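PDB 6J3A: gamma-glutamyltranspeptidase, which probably transfers or hydrolyses gamma-glutamyl groups, as a glutamyltranspeptidase-family member of the N-terminal nucleophile (Ntn) hydrolase clan. Local coordinates for residues 276-281 against 480-485; 502-507 against 541-546; 528-533 against 602-607; 508-513 against 587-592; 51-56 against 146-151. One frame throughout, in Å; residues are numbered along the deposited sequence.

Along the chain, contact 5 closes before contact 1 opens, and contact 1 closes before contacts 2, 3 and 4, whose segments alternate within residues 502-607. Contacts 2 and 4 both use helix 506-519, one at its start and one on its body, with centres about 14 Å apart. Contacts 3 and 4 lie closer, about 9 Å between centres, and reach the neighbouring strands 601-605 and 590-594. Contact 1 touches contact 2 through Thr-484 and Asp-507, and it packs on contact 4. Contacts 1 to 4 form a connected series around helix 506-519. Contact 5, its centre at least about 21 Å from the others, packs the loop after helix 36-50 on helix 146-154 and touches none of them.

Contact 1 (276-281 against 480-485); sequences WSQGPV and RTTLTP
Trp-276 opens the contact through its carbonyl O, which accepts the backbone N of Thr-481 at 3.1 Å. Its indole lies alongside the Thr-481 side chain, pointing the same way, and Trp-276 CZ3 comes 3.9 Å from Thr-481 CG2. The indole has further partners: NE1 bonds to Glu-258, and Arg-478 makes a cation-pi contact. Ser-277 follows, bridged to Thr-481 backbone to backbone as a single beta bridge. With OG set between the backbone N and the carbonyl carbon (chi1 78°), Ser-277 OG accepts Gly-279 N at 2.8 Å, a capping bond at the turn that leads into helix 280-288. Gln-278 then returns the pairing, Gln-278 N donating to Thr-481 O at 2.9 Å. Its side chain crosses that of Thr-484 at about a right angle, Gln-278 CG lying 3.8 Å from Thr-484 CG2. At Gly-279 the backbone itself meets a hydroxyl, Gly-279 CA standing 3.2 Å from Thr-484 OG1. A CB on Gly-279 would come too near Ser-277 OG, consistent with glycine here. The chemistry is therefore mainly backbone to backbone: Thr-481 is held by both its N and its O, while its CG2 packs against Trp-276 and Ser-277. The buried hydroxyls of two threonines are satisfied from beyond the two segments, Thr-481 OG1 by Gln-78 and Thr-484 OG1 by Lys-272 and Asp-507.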
# COMPACT_ATOMS: atom_id res chain seq x y z
N TRP A 276 -16.80 -26.83 -13.81
CA TRP A 276 -17.85 -25.81 -14.06
C TRP A 276 -17.27 -24.37 -14.09
O TRP A 276 -17.92 -23.45 -14.60
CB TRP A 276 -19.01 -25.91 -13.04
CG TRP A 276 -18.57 -25.83 -11.61
CD1 TRP A 276 -18.30 -26.88 -10.79
CD2 TRP A 276 -18.33 -24.65 -10.84
NE1 TRP A 276 -17.89 -26.43 -9.56
CE2 TRP A 276 -17.91 -25.07 -9.55
CE3 TRP A 276 -18.44 -23.27 -11.10
CZ2 TRP A 276 -17.59 -24.16 -8.53
CZ3 TRP A 276 -18.12 -22.36 -10.08
CH2 TRP A 276 -17.71 -22.82 -8.81
N SER A 277 -16.09 -24.18 -13.51
CA SER A 277 -15.27 -23.00 -13.76
C SER A 277 -14.17 -23.35 -14.76
O SER A 277 -13.99 -24.52 -15.10
CB SER A 277 -14.65 -22.51 -12.45
OG SER A 277 -13.55 -23.32 -12.08
N GLN A 278 -13.42 -22.36 -15.22
CA GLN A 278 -12.16 -22.63 -15.94
C GLN A 278 -11.01 -23.05 -15.01
O GLN A 278 -9.90 -23.32 -15.48
CB GLN A 278 -11.71 -21.41 -16.77
CG GLN A 278 -11.25 -20.19 -15.96
CD GLN A 278 -10.54 -19.12 -16.79
OE1 GLN A 278 -10.65 -17.93 -16.49
NE2 GLN A 278 -9.81 -19.53 -17.82
N GLY A 279 -11.27 -23.08 -13.70
CA GLY A 279 -10.24 -23.33 -12.68
C GLY A 279 -9.21 -24.38 -13.02
O GLY A 279 -8.00 -24.12 -12.99
N PRO A 280 -9.68 -25.58 -13.38
CA PRO A 280 -8.81 -26.68 -13.75
C PRO A 280 -7.83 -26.45 -14.91
O PRO A 280 -6.87 -27.22 -15.02
CB PRO A 280 -9.79 -27.78 -14.10
CG PRO A 280 -10.93 -27.53 -13.16
CD PRO A 280 -11.07 -26.05 -13.21
N VAL A 281 -8.03 -25.42 -15.73
CA VAL A 281 -7.13 -25.15 -16.84
C VAL A 281 -5.72 -24.72 -16.38
O VAL A 281 -4.74 -24.94 -17.10
CB VAL A 281 -7.74 -24.13 -17.84
CG1 VAL A 281 -7.47 -22.68 -17.43
CG2 VAL A 281 -7.20 -24.37 -19.24
N ARG A 480 -20.17 -22.14 -17.93
CA ARG A 480 -18.75 -22.33 -17.77
C ARG A 480 -18.10 -20.99 -17.46
O ARG A 480 -17.89 -20.17 -18.35
CB ARG A 480 -18.17 -22.95 -19.02
CG ARG A 480 -16.82 -23.60 -18.82
CD ARG A 480 -15.77 -22.82 -19.56
NE ARG A 480 -15.83 -23.05 -20.99
CZ ARG A 480 -15.51 -22.16 -21.94
NH1 ARG A 480 -15.60 -22.52 -23.21
NH2 ARG A 480 -15.13 -20.91 -21.63
N THR A 481 -17.78 -20.77 -16.18
CA THR A 481 -17.47 -19.43 -15.66
C THR A 481 -15.96 -19.16 -15.64
O THR A 481 -15.17 -20.06 -15.34
CB THR A 481 -18.13 -19.21 -14.27
OG1 THR A 481 -18.04 -17.83 -13.90
CG2 THR A 481 -17.51 -20.07 -13.18
N THR A 482 -15.56 -17.92 -15.97
CA THR A 482 -14.14 -17.53 -15.98
C THR A 482 -13.54 -17.31 -14.58
O THR A 482 -12.32 -17.30 -14.42
CB THR A 482 -13.88 -16.27 -16.82
OG1 THR A 482 -14.85 -15.26 -16.49
CG2 THR A 482 -13.95 -16.60 -18.30
N LEU A 483 -14.41 -17.17 -13.58
CA LEU A 483 -14.03 -16.83 -12.22
C LEU A 483 -13.30 -17.99 -11.56
O LEU A 483 -13.85 -19.08 -11.44
CB LEU A 483 -15.28 -16.48 -11.40
CG LEU A 483 -16.26 -15.51 -12.08
CD1 LEU A 483 -17.34 -15.09 -11.09
CD2 LEU A 483 -15.57 -14.30 -12.73
N THR A 484 -12.07 -17.74 -11.12
CA THR A 484 -11.18 -18.80 -10.74
C THR A 484 -10.13 -18.38 -9.71
O THR A 484 -8.97 -18.11 -10.05
CB THR A 484 -10.52 -19.44 -11.98
OG1 THR A 484 -9.59 -20.43 -11.56
CG2 THR A 484 -9.84 -18.40 -12.89
N PRO A 485 -10.52 -18.35 -8.43
CA PRO A 485 -9.53 -18.11 -7.37
C PRO A 485 -8.61 -19.31 -7.15
O PRO A 485 -8.89 -20.41 -7.66
CB PRO A 485 -10.38 -17.83 -6.13
CG PRO A 485 -11.68 -18.51 -6.39
CD PRO A 485 -11.86 -18.64 -7.88

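Contact 2 (502-507 against 541-546); sequences GGDQQD and DSFPGS
The carboxylate of Asp-504 and the ring of Phe-543 slide past each other in opposite directions, their planes 84° apart. Phe-543 presents its edge: Asp-504 CB lies near the ring plane, 3.6 Å from Phe-543 CE1, and Asp-504 OD2 also sits in plane at that edge. Asp-504 CG is anti to its own carbonyl carbon (chi1 -66°), which places CG past the ring edge. Asp-504 OD2 uses its syn lone pair to accept the Ser-546 backbone N at 2.9 Å, in a bond bent little from straight (166°). Gly-545 CA passes 3.3 Å from Asp-504 OD2. On the other branch, Asp-504 OD1 stands 3.0 Å from Ser-546 OG and forms a salt bridge with Arg-316. An alanine at Asp-504 would probably leave Ser-546 N without its acceptor and the charge of Arg-316 without this mate, although the CB packing on Phe-543 would remain. Further along, Gln-505 and Asp-541 approach loosely, Gln-505 NE2 and Asp-541 OD1 being 4.0 Å apart with amide and carboxylate nearly perpendicular, and Asp-541 OD2 pairs with Arg-553. In the fold, residues 502-507 lead into helix 506-519, and residues 541-546 belong to the loop between strands 538-540 and 556-560. Helix 299-319 lies against both, touching Phe-543 with Met-313 and Ser-546 with Arg-316.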
# COMPACT_ATOMS: atom_id res chain seq x y z
N GLY A 502 -9.82 -10.75 -14.90
CA GLY A 502 -9.32 -10.69 -16.27
C GLY A 502 -9.85 -11.71 -17.24
O GLY A 502 -9.16 -12.03 -18.21
N GLY A 503 -11.06 -12.22 -17.01
CA GLY A 503 -11.72 -13.15 -17.93
C GLY A 503 -10.91 -14.37 -18.33
O GLY A 503 -10.58 -15.21 -17.49
N ASP A 504 -10.58 -14.45 -19.62
CA ASP A 504 -9.80 -15.57 -20.15
C ASP A 504 -8.31 -15.47 -19.84
O ASP A 504 -7.56 -16.43 -20.06
CB ASP A 504 -10.01 -15.69 -21.66
CG ASP A 504 -11.42 -16.09 -22.01
OD1 ASP A 504 -11.97 -17.01 -21.37
OD2 ASP A 504 -12.00 -15.46 -22.91
N GLN A 505 -7.87 -14.33 -19.33
CA GLN A 505 -6.51 -14.17 -18.85
C GLN A 505 -6.30 -14.62 -17.39
O GLN A 505 -5.15 -14.83 -16.99
CB GLN A 505 -6.04 -12.72 -19.02
CG GLN A 505 -6.02 -12.23 -20.46
CD GLN A 505 -7.35 -11.67 -20.95
OE1 GLN A 505 -7.71 -10.53 -20.63
NE2 GLN A 505 -8.08 -12.45 -21.73
N GLN A 506 -7.38 -14.80 -16.62
CA GLN A 506 -7.29 -15.09 -15.17
C GLN A 506 -6.32 -16.22 -14.81
O GLN A 506 -5.40 -16.01 -14.02
CB GLN A 506 -8.67 -15.45 -14.59
CG GLN A 506 -9.59 -14.27 -14.37
CD GLN A 506 -10.63 -14.52 -13.28
OE1 GLN A 506 -11.76 -14.03 -13.37
NE2 GLN A 506 -10.24 -15.25 -12.25
N ASP A 507 -6.55 -17.40 -15.38
CA ASP A 507 -5.67 -18.55 -15.13
C ASP A 507 -4.49 -18.67 -16.10
O ASP A 507 -3.84 -19.72 -16.15
CB ASP A 507 -6.47 -19.87 -15.12
CG ASP A 507 -7.05 -20.21 -13.76
OD1 ASP A 507 -6.53 -19.76 -12.72
OD2 ASP A 507 -8.05 -20.96 -13.75
N ASP A 541 -4.47 -15.23 -26.88
CA ASP A 541 -5.91 -15.22 -27.24
C ASP A 541 -6.23 -16.24 -28.33
O ASP A 541 -7.19 -16.07 -29.09
CB ASP A 541 -6.36 -13.82 -27.70
CG ASP A 541 -6.46 -12.82 -26.57
OD1 ASP A 541 -7.09 -13.10 -25.52
OD2 ASP A 541 -5.92 -11.72 -26.76
N SER A 542 -5.44 -17.31 -28.40
CA SER A 542 -5.60 -18.33 -29.45
C SER A 542 -6.54 -19.46 -29.00
O SER A 542 -6.15 -20.61 -28.88
CB SER A 542 -4.24 -18.86 -29.89
OG SER A 542 -4.37 -19.64 -31.06
N PHE A 543 -7.79 -19.08 -28.79
CA PHE A 543 -8.88 -19.97 -28.36
C PHE A 543 -10.16 -19.13 -28.38
O PHE A 543 -10.08 -17.90 -28.31
CB PHE A 543 -8.62 -20.50 -26.95
CG PHE A 543 -8.33 -19.42 -25.96
CD1 PHE A 543 -9.37 -18.67 -25.40
CD2 PHE A 543 -7.02 -19.11 -25.60
CE1 PHE A 543 -9.12 -17.65 -24.51
CE2 PHE A 543 -6.76 -18.10 -24.69
CZ PHE A 543 -7.81 -17.36 -24.15
N PRO A 544 -11.35 -19.76 -28.45
CA PRO A 544 -12.59 -18.97 -28.42
C PRO A 544 -12.85 -18.31 -27.06
O PRO A 544 -12.89 -19.00 -26.03
CB PRO A 544 -13.69 -20.00 -28.72
CG PRO A 544 -13.08 -21.31 -28.41
CD PRO A 544 -11.62 -21.18 -28.72
N GLY A 545 -13.01 -16.99 -27.07
CA GLY A 545 -13.22 -16.22 -25.85
C GLY A 545 -14.54 -16.58 -25.17
O GLY A 545 -15.49 -17.00 -25.83
N SER A 546 -14.57 -16.42 -23.85
CA SER A 546 -15.78 -16.66 -23.05
C SER A 546 -16.91 -15.61 -23.24
O SER A 546 -18.07 -15.92 -22.95
CB SER A 546 -15.41 -16.77 -21.57
OG SER A 546 -14.79 -18.02 -21.30

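Contact 3 (528-533 against 602-607); sequences DLQGAI and SAAANP
Gln-530 holds CG anti to its backbone N (chi1 -172°) and then bends at chi2 (69°), which brings CD over the backbone of Ala-605. The amide grips that residue at both polar atoms. Gln-530 OE1 accepts Ala-605 N at 2.9 Å in a nearly straight bond, with the donor tilted somewhat from the carbonyl plane of the amide. Gln-530 NE2 donates to Ala-605 O at 2.8 Å; the oxygen lies in the plane of the Gln-530 amide, whereas NE2 stands above the plane of the Ala-605 carbonyl. NE2 is also bonded to Asp-534, which helps fix the rotation of the group. Ala-604 points its CB toward the helix, Ala-604 CB lying 3.5 Å from Leu-529 CB and 3.7 Å from Ile-533 CD1. Ile-533 reaches further along the chain with its other branch, Ile-533 CG2 resting 3.5 Å from Asn-606 CA and also near Pro-607, which packs on Thr-4 of the second subunit. The small methyl lets helix 529-533 and strand 602-605 come within 7.3 Å between axes, running nearly parallel at 17°. Strand 601-605 pairs with strand 590-594 through Ser-602 and Ala-604, with Asn-606 bonding to Leu-589 just beyond them, so the N and O of Ala-605 belong to its other edge. An alanine in place of Gln-530 would probably leave both of these backbone atoms without their mates. The side-chain amide thus satisfies both polar atoms of Ala-605, giving a largely apolar helix-strand packing two directed polar links.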
# COMPACT_ATOMS: atom_id res chain seq x y z
N ASP A 528 8.57 -14.24 -2.66
CA ASP A 528 8.68 -12.99 -3.40
C ASP A 528 7.35 -12.68 -4.12
O ASP A 528 7.27 -12.65 -5.36
CB ASP A 528 9.86 -13.08 -4.38
CG ASP A 528 10.14 -11.77 -5.10
OD1 ASP A 528 9.72 -10.70 -4.61
OD2 ASP A 528 10.81 -11.81 -6.16
N LEU A 529 6.31 -12.44 -3.32
CA LEU A 529 4.97 -12.20 -3.82
C LEU A 529 4.93 -10.99 -4.75
O LEU A 529 4.53 -11.11 -5.91
CB LEU A 529 3.97 -11.98 -2.67
CG LEU A 529 3.77 -13.10 -1.64
CD1 LEU A 529 2.69 -12.71 -0.62
CD2 LEU A 529 3.40 -14.43 -2.29
N GLN A 530 5.36 -9.83 -4.25
CA GLN A 530 5.27 -8.59 -5.03
C GLN A 530 6.21 -8.57 -6.25
O GLN A 530 5.85 -8.02 -7.29
CB GLN A 530 5.50 -7.35 -4.16
CG GLN A 530 5.23 -6.02 -4.85
CD GLN A 530 3.77 -5.78 -5.16
OE1 GLN A 530 2.91 -5.88 -4.28
NE2 GLN A 530 3.47 -5.44 -6.42
N GLY A 531 7.39 -9.16 -6.13
CA GLY A 531 8.31 -9.27 -7.26
C GLY A 531 7.71 -10.13 -8.37
O GLY A 531 7.94 -9.87 -9.56
N ALA A 532 6.94 -11.14 -7.96
CA ALA A 532 6.22 -12.00 -8.91
C ALA A 532 5.09 -11.22 -9.59
O ALA A 532 4.91 -11.33 -10.80
CB ALA A 532 5.68 -13.24 -8.21
N ILE A 533 4.35 -10.43 -8.81
CA ILE A 533 3.29 -9.58 -9.36
C ILE A 533 3.82 -8.50 -10.29
O ILE A 533 3.29 -8.32 -11.39
CB ILE A 533 2.49 -8.91 -8.23
CG1 ILE A 533 1.67 -9.99 -7.49
CG2 ILE A 533 1.58 -7.82 -8.79
CD1 ILE A 533 0.85 -9.49 -6.32
N SER A 602 2.04 -12.66 5.09
CA SER A 602 2.49 -11.68 4.10
C SER A 602 1.41 -11.33 3.08
O SER A 602 0.33 -11.93 3.08
CB SER A 602 3.81 -12.13 3.44
OG SER A 602 3.72 -13.43 2.92
N ALA A 603 1.67 -10.31 2.26
CA ALA A 603 0.72 -9.85 1.25
C ALA A 603 1.40 -8.99 0.21
O ALA A 603 2.34 -8.27 0.51
CB ALA A 603 -0.40 -9.05 1.88
N ALA A 604 0.90 -9.10 -1.01
CA ALA A 604 1.31 -8.25 -2.11
C ALA A 604 0.07 -7.89 -2.94
O ALA A 604 -1.01 -8.44 -2.73
CB ALA A 604 2.36 -8.93 -2.97
N ALA A 605 0.24 -6.92 -3.84
CA ALA A 605 -0.85 -6.51 -4.72
C ALA A 605 -0.34 -5.81 -5.97
O ALA A 605 0.70 -5.16 -5.97
CB ALA A 605 -1.83 -5.61 -3.98
N ASN A 606 -1.14 -5.94 -7.02
CA ASN A 606 -0.84 -5.39 -8.34
C ASN A 606 -0.85 -3.86 -8.35
O ASN A 606 -1.78 -3.25 -7.83
CB ASN A 606 -1.86 -5.91 -9.35
CG ASN A 606 -1.86 -5.11 -10.64
OD1 ASN A 606 -0.89 -5.16 -11.41
ND2 ASN A 606 -2.92 -4.36 -10.86
N PRO A 607 0.19 -3.24 -8.96
CA PRO A 607 0.24 -1.78 -9.07
C PRO A 607 -0.43 -1.20 -10.33
O PRO A 607 -0.65 0.01 -10.39
CB PRO A 607 1.73 -1.51 -9.09
CG PRO A 607 2.27 -2.66 -9.87
CD PRO A 607 1.40 -3.84 -9.54

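Contact 4 (508-513 against 587-592); sequences QWQLHF and GRLCAV
Leu-589 pushes both its methyls against Phe-513, the two side chains sliding past each other in opposite directions. Phe-513 CB faces both branches, 3.8 Å from Leu-589 CD1 and 3.9 Å from Leu-589 CD2. CD2 continues onto the start of the ring, approaching it obliquely. Phe-513 holds CG anti to its backbone N (chi1 168°), which starts the ring out from the helix, and at its far tip Phe-513 CZ lies 3.6 Å from Ala-591 CB. Phe-498 of strand 493-499 meets the same ring, the two planes inclined at about 50°. Here helix 506-519 covers one face of strand 590-594, while Cys-590 and Val-592, pointing to the other side, touch strand 424-428; this layering of helix, strand and second strand is consistent with the alpha-beta-beta-alpha sandwich of Ntn hydrolases. One turn back along the helix, Trp-509 meets the loop that precedes the strand, and it does so with a flat face. Gly-587 CA makes a CH-pi contact with the six-membered ring of Trp-509, 3.5 Å from its centroid and 18° off the normal. Gly-587 N stands over the same indole, 3.4 Å from Trp-509 CE2. At the backbone angles of Gly-587, with its positive phi, a CB would be jammed against the preceding carbonyl. Trp-509 NE1 is bonded to Glu-586, which pins the indole from the residue just before this glycine. Between the two aromatic residues, Gln-510 brings only its CG near, Gln-510 CG lying 4.2 Å from Leu-589 CD2.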
# COMPACT_ATOMS: atom_id res chain seq x y z
N GLN A 508 -4.23 -17.63 -16.89
CA GLN A 508 -2.94 -17.50 -17.56
C GLN A 508 -2.02 -16.69 -16.63
O GLN A 508 -0.91 -17.11 -16.26
CB GLN A 508 -3.08 -16.79 -18.91
CG GLN A 508 -4.13 -17.38 -19.83
CD GLN A 508 -4.05 -16.79 -21.24
OE1 GLN A 508 -2.99 -16.82 -21.87
NE2 GLN A 508 -5.18 -16.25 -21.73
N TRP A 509 -2.53 -15.54 -16.23
CA TRP A 509 -1.79 -14.63 -15.38
C TRP A 509 -1.43 -15.29 -14.06
O TRP A 509 -0.31 -15.16 -13.59
CB TRP A 509 -2.61 -13.36 -15.14
CG TRP A 509 -2.69 -12.43 -16.33
CD1 TRP A 509 -1.81 -12.33 -17.39
CD2 TRP A 509 -3.68 -11.43 -16.55
NE1 TRP A 509 -2.22 -11.35 -18.26
CE2 TRP A 509 -3.36 -10.77 -17.76
CE3 TRP A 509 -4.82 -11.02 -15.83
CZ2 TRP A 509 -4.14 -9.74 -18.28
CZ3 TRP A 509 -5.58 -9.99 -16.33
CH2 TRP A 509 -5.25 -9.36 -17.55
N GLN A 510 -2.39 -16.01 -13.48
CA GLN A 510 -2.16 -16.74 -12.24
C GLN A 510 -1.12 -17.84 -12.39
O GLN A 510 -0.31 -18.02 -11.49
CB GLN A 510 -3.46 -17.34 -11.70
CG GLN A 510 -4.30 -16.36 -10.91
CD GLN A 510 -5.66 -16.91 -10.56
OE1 GLN A 510 -6.56 -16.98 -11.41
NE2 GLN A 510 -5.83 -17.30 -9.30
N LEU A 511 -1.17 -18.58 -13.50
CA LEU A 511 -0.14 -19.58 -13.77
C LEU A 511 1.24 -18.94 -13.79
O LEU A 511 2.17 -19.46 -13.18
CB LEU A 511 -0.36 -20.34 -15.08
CG LEU A 511 0.76 -21.39 -15.26
CD1 LEU A 511 0.33 -22.73 -14.70
CD2 LEU A 511 1.23 -21.51 -16.70
N HIS A 512 1.37 -17.82 -14.50
CA HIS A 512 2.68 -17.15 -14.59
C HIS A 512 3.11 -16.71 -13.18
O HIS A 512 4.24 -16.98 -12.75
CB HIS A 512 2.65 -15.98 -15.58
CG HIS A 512 1.98 -16.30 -16.88
ND1 HIS A 512 1.95 -17.57 -17.39
CD2 HIS A 512 1.29 -15.53 -17.75
CE1 HIS A 512 1.28 -17.57 -18.53
NE2 HIS A 512 0.87 -16.34 -18.76
N PHE A 513 2.19 -16.08 -12.47
CA PHE A 513 2.43 -15.64 -11.09
C PHE A 513 2.88 -16.77 -10.17
O PHE A 513 3.94 -16.69 -9.55
CB PHE A 513 1.16 -15.02 -10.54
CG PHE A 513 1.18 -14.80 -9.07
CD1 PHE A 513 1.93 -13.78 -8.52
CD2 PHE A 513 0.42 -15.59 -8.22
CE1 PHE A 513 1.94 -13.55 -7.16
CE2 PHE A 513 0.42 -15.38 -6.86
CZ PHE A 513 1.18 -14.35 -6.32
N GLY A 587 -2.36 -8.21 -15.84
CA GLY A 587 -2.58 -8.83 -14.53
C GLY A 587 -3.08 -7.84 -13.50
O GLY A 587 -2.58 -6.72 -13.44
N ARG A 588 -4.09 -8.24 -12.73
CA ARG A 588 -4.50 -7.49 -11.53
C ARG A 588 -4.39 -8.42 -10.33
O ARG A 588 -5.34 -8.59 -9.56
CB ARG A 588 -5.91 -6.88 -11.61
CG ARG A 588 -6.49 -6.47 -12.95
CD ARG A 588 -6.11 -5.08 -13.40
NE ARG A 588 -5.06 -5.19 -14.40
CZ ARG A 588 -4.88 -4.39 -15.45
NH1 ARG A 588 -3.87 -4.66 -16.27
NH2 ARG A 588 -5.67 -3.35 -15.69
N LEU A 589 -3.21 -8.99 -10.15
CA LEU A 589 -2.98 -10.01 -9.13
C LEU A 589 -3.19 -9.52 -7.69
O LEU A 589 -2.98 -8.34 -7.38
CB LEU A 589 -1.60 -10.62 -9.31
CG LEU A 589 -1.63 -11.55 -10.54
CD1 LEU A 589 -0.31 -11.61 -11.29
CD2 LEU A 589 -2.08 -12.94 -10.12
N CYS A 590 -3.65 -10.45 -6.85
CA CYS A 590 -3.74 -10.26 -5.40
C CYS A 590 -3.20 -11.52 -4.76
O CYS A 590 -3.43 -12.60 -5.27
CB CYS A 590 -5.18 -10.08 -4.97
SG CYS A 590 -6.04 -8.81 -5.89
N ALA A 591 -2.51 -11.38 -3.63
CA ALA A 591 -1.98 -12.54 -2.91
C ALA A 591 -1.83 -12.24 -1.42
O ALA A 591 -1.47 -11.14 -1.03
CB ALA A 591 -0.64 -12.97 -3.49
N VAL A 592 -2.17 -13.23 -0.60
CA VAL A 592 -1.73 -13.26 0.78
C VAL A 592 -1.07 -14.61 1.02
O VAL A 592 -1.38 -15.57 0.32
CB VAL A 592 -2.89 -13.03 1.78
CG1 VAL A 592 -3.54 -11.68 1.54
CG2 VAL A 592 -3.92 -14.14 1.70

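Contact 5 (51-56 against 146-151); sequences EPHLNG and ENVGVT
His-53 turns one ring face to the helix at Val-148, and this CH-pi packing carries most of the contact. Val-148 CG2 makes an off-centre CH-pi contact, 4.2 Å from the centroid of the His-53 ring, with the two side chains crossing at about a right angle. The ring is sandwiched, since Leu-54 CG covers its opposite face, 3.6 Å above the centre. His-53 CG lies between the backbone N and the carbonyl carbon (chi1 62°), which starts the ring toward the helix. Further van der Waals contacts flank it: Asn-147 CB lies 3.7 Å from His-53 CE1, and Thr-151 OG1 is equally far from His-53 CB. Between the two segments there is no hydrogen bond, and His-53 NE2 is buried here with no partner in the model. Within the helix, Thr-151 N bonds to Asn-147 O. In the fold, residues 51-56 belong to the loop between helix 36-50 and strand 61-66, tied by backbone bonds to Leu-443 and Thr-421. Helix 146-154 packs against this loop, and from its first turn Glu-146 forms a salt bridge with Arg-524 of the second subunit.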
# COMPACT_ATOMS: atom_id res chain seq x y z
N GLU A 51 -16.38 -0.91 -7.20
CA GLU A 51 -16.13 -1.41 -8.55
C GLU A 51 -17.43 -1.91 -9.22
O GLU A 51 -17.49 -3.05 -9.69
CB GLU A 51 -15.09 -2.53 -8.51
CG GLU A 51 -13.78 -2.15 -7.86
CD GLU A 51 -12.64 -3.10 -8.20
OE1 GLU A 51 -12.34 -3.27 -9.40
OE2 GLU A 51 -12.03 -3.66 -7.27
N PRO A 52 -18.46 -1.05 -9.29
CA PRO A 52 -19.75 -1.44 -9.87
C PRO A 52 -19.74 -1.60 -11.39
O PRO A 52 -20.66 -2.17 -11.95
CB PRO A 52 -20.65 -0.27 -9.48
CG PRO A 52 -19.74 0.90 -9.51
CD PRO A 52 -18.45 0.38 -8.93
N HIS A 53 -18.74 -1.02 -12.03
CA HIS A 53 -18.34 -1.35 -13.41
C HIS A 53 -17.70 -2.74 -13.61
O HIS A 53 -17.46 -3.13 -14.76
CB HIS A 53 -17.35 -0.29 -13.92
CG HIS A 53 -16.08 -0.22 -13.14
ND1 HIS A 53 -14.84 -0.22 -13.74
CD2 HIS A 53 -15.84 -0.17 -11.81
CE1 HIS A 53 -13.90 -0.15 -12.81
NE2 HIS A 53 -14.49 -0.13 -11.63
N LEU A 54 -17.39 -3.43 -12.52
CA LEU A 54 -16.73 -4.74 -12.56
C LEU A 54 -17.39 -5.85 -11.74
O LEU A 54 -17.07 -7.02 -11.93
CB LEU A 54 -15.26 -4.58 -12.16
CG LEU A 54 -14.40 -3.78 -13.15
CD1 LEU A 54 -13.03 -3.49 -12.56
CD2 LEU A 54 -14.22 -4.49 -14.49
N ASN A 55 -18.31 -5.50 -10.84
CA ASN A 55 -19.13 -6.50 -10.15
C ASN A 55 -20.38 -5.85 -9.55
O ASN A 55 -20.63 -4.67 -9.73
CB ASN A 55 -18.31 -7.21 -9.08
CG ASN A 55 -18.10 -6.38 -7.84
OD1 ASN A 55 -18.02 -5.15 -7.91
ND2 ASN A 55 -17.99 -7.04 -6.69
N GLY A 56 -21.16 -6.64 -8.85
CA GLY A 56 -22.34 -6.14 -8.17
C GLY A 56 -23.01 -7.27 -7.41
O GLY A 56 -22.64 -8.42 -7.59
N GLU A 146 -11.19 6.43 -12.30
CA GLU A 146 -11.62 6.99 -13.59
C GLU A 146 -12.41 6.02 -14.47
O GLU A 146 -13.33 6.43 -15.17
CB GLU A 146 -10.48 7.69 -14.39
CG GLU A 146 -9.13 6.99 -14.53
CD GLU A 146 -8.22 7.24 -13.33
OE1 GLU A 146 -7.33 8.11 -13.39
OE2 GLU A 146 -8.44 6.57 -12.30
N ASN A 147 -12.07 4.74 -14.40
CA ASN A 147 -12.82 3.69 -15.11
C ASN A 147 -14.32 3.57 -14.81
O ASN A 147 -15.05 3.05 -15.64
CB ASN A 147 -12.16 2.33 -14.92
CG ASN A 147 -10.92 2.15 -15.78
OD1 ASN A 147 -10.69 2.89 -16.74
ND2 ASN A 147 -10.11 1.16 -15.43
N VAL A 148 -14.78 4.03 -13.65
CA VAL A 148 -16.22 4.00 -13.37
C VAL A 148 -16.96 4.90 -14.37
O VAL A 148 -17.82 4.44 -15.11
CB VAL A 148 -16.53 4.45 -11.92
CG1 VAL A 148 -18.03 4.53 -11.68
CG2 VAL A 148 -15.90 3.50 -10.92
N GLY A 149 -16.59 6.17 -14.37
CA GLY A 149 -17.24 7.16 -15.22
C GLY A 149 -16.98 6.90 -16.69
O GLY A 149 -17.89 7.05 -17.51
N VAL A 150 -15.75 6.53 -17.02
CA VAL A 150 -15.41 6.21 -18.40
C VAL A 150 -16.28 5.06 -18.90
O VAL A 150 -16.67 5.06 -20.07
CB VAL A 150 -13.90 5.90 -18.58
CG1 VAL A 150 -13.60 5.31 -19.97
CG2 VAL A 150 -13.08 7.16 -18.38
N THR A 151 -16.58 4.10 -18.02
CA THR A 151 -17.47 2.97 -18.34
C THR A 151 -18.89 3.45 -18.59
O THR A 151 -19.48 3.13 -19.61
CB THR A 151 -17.52 1.89 -17.24
OG1 THR A 151 -16.23 1.30 -17.05
CG2 THR A 151 -18.48 0.76 -17.61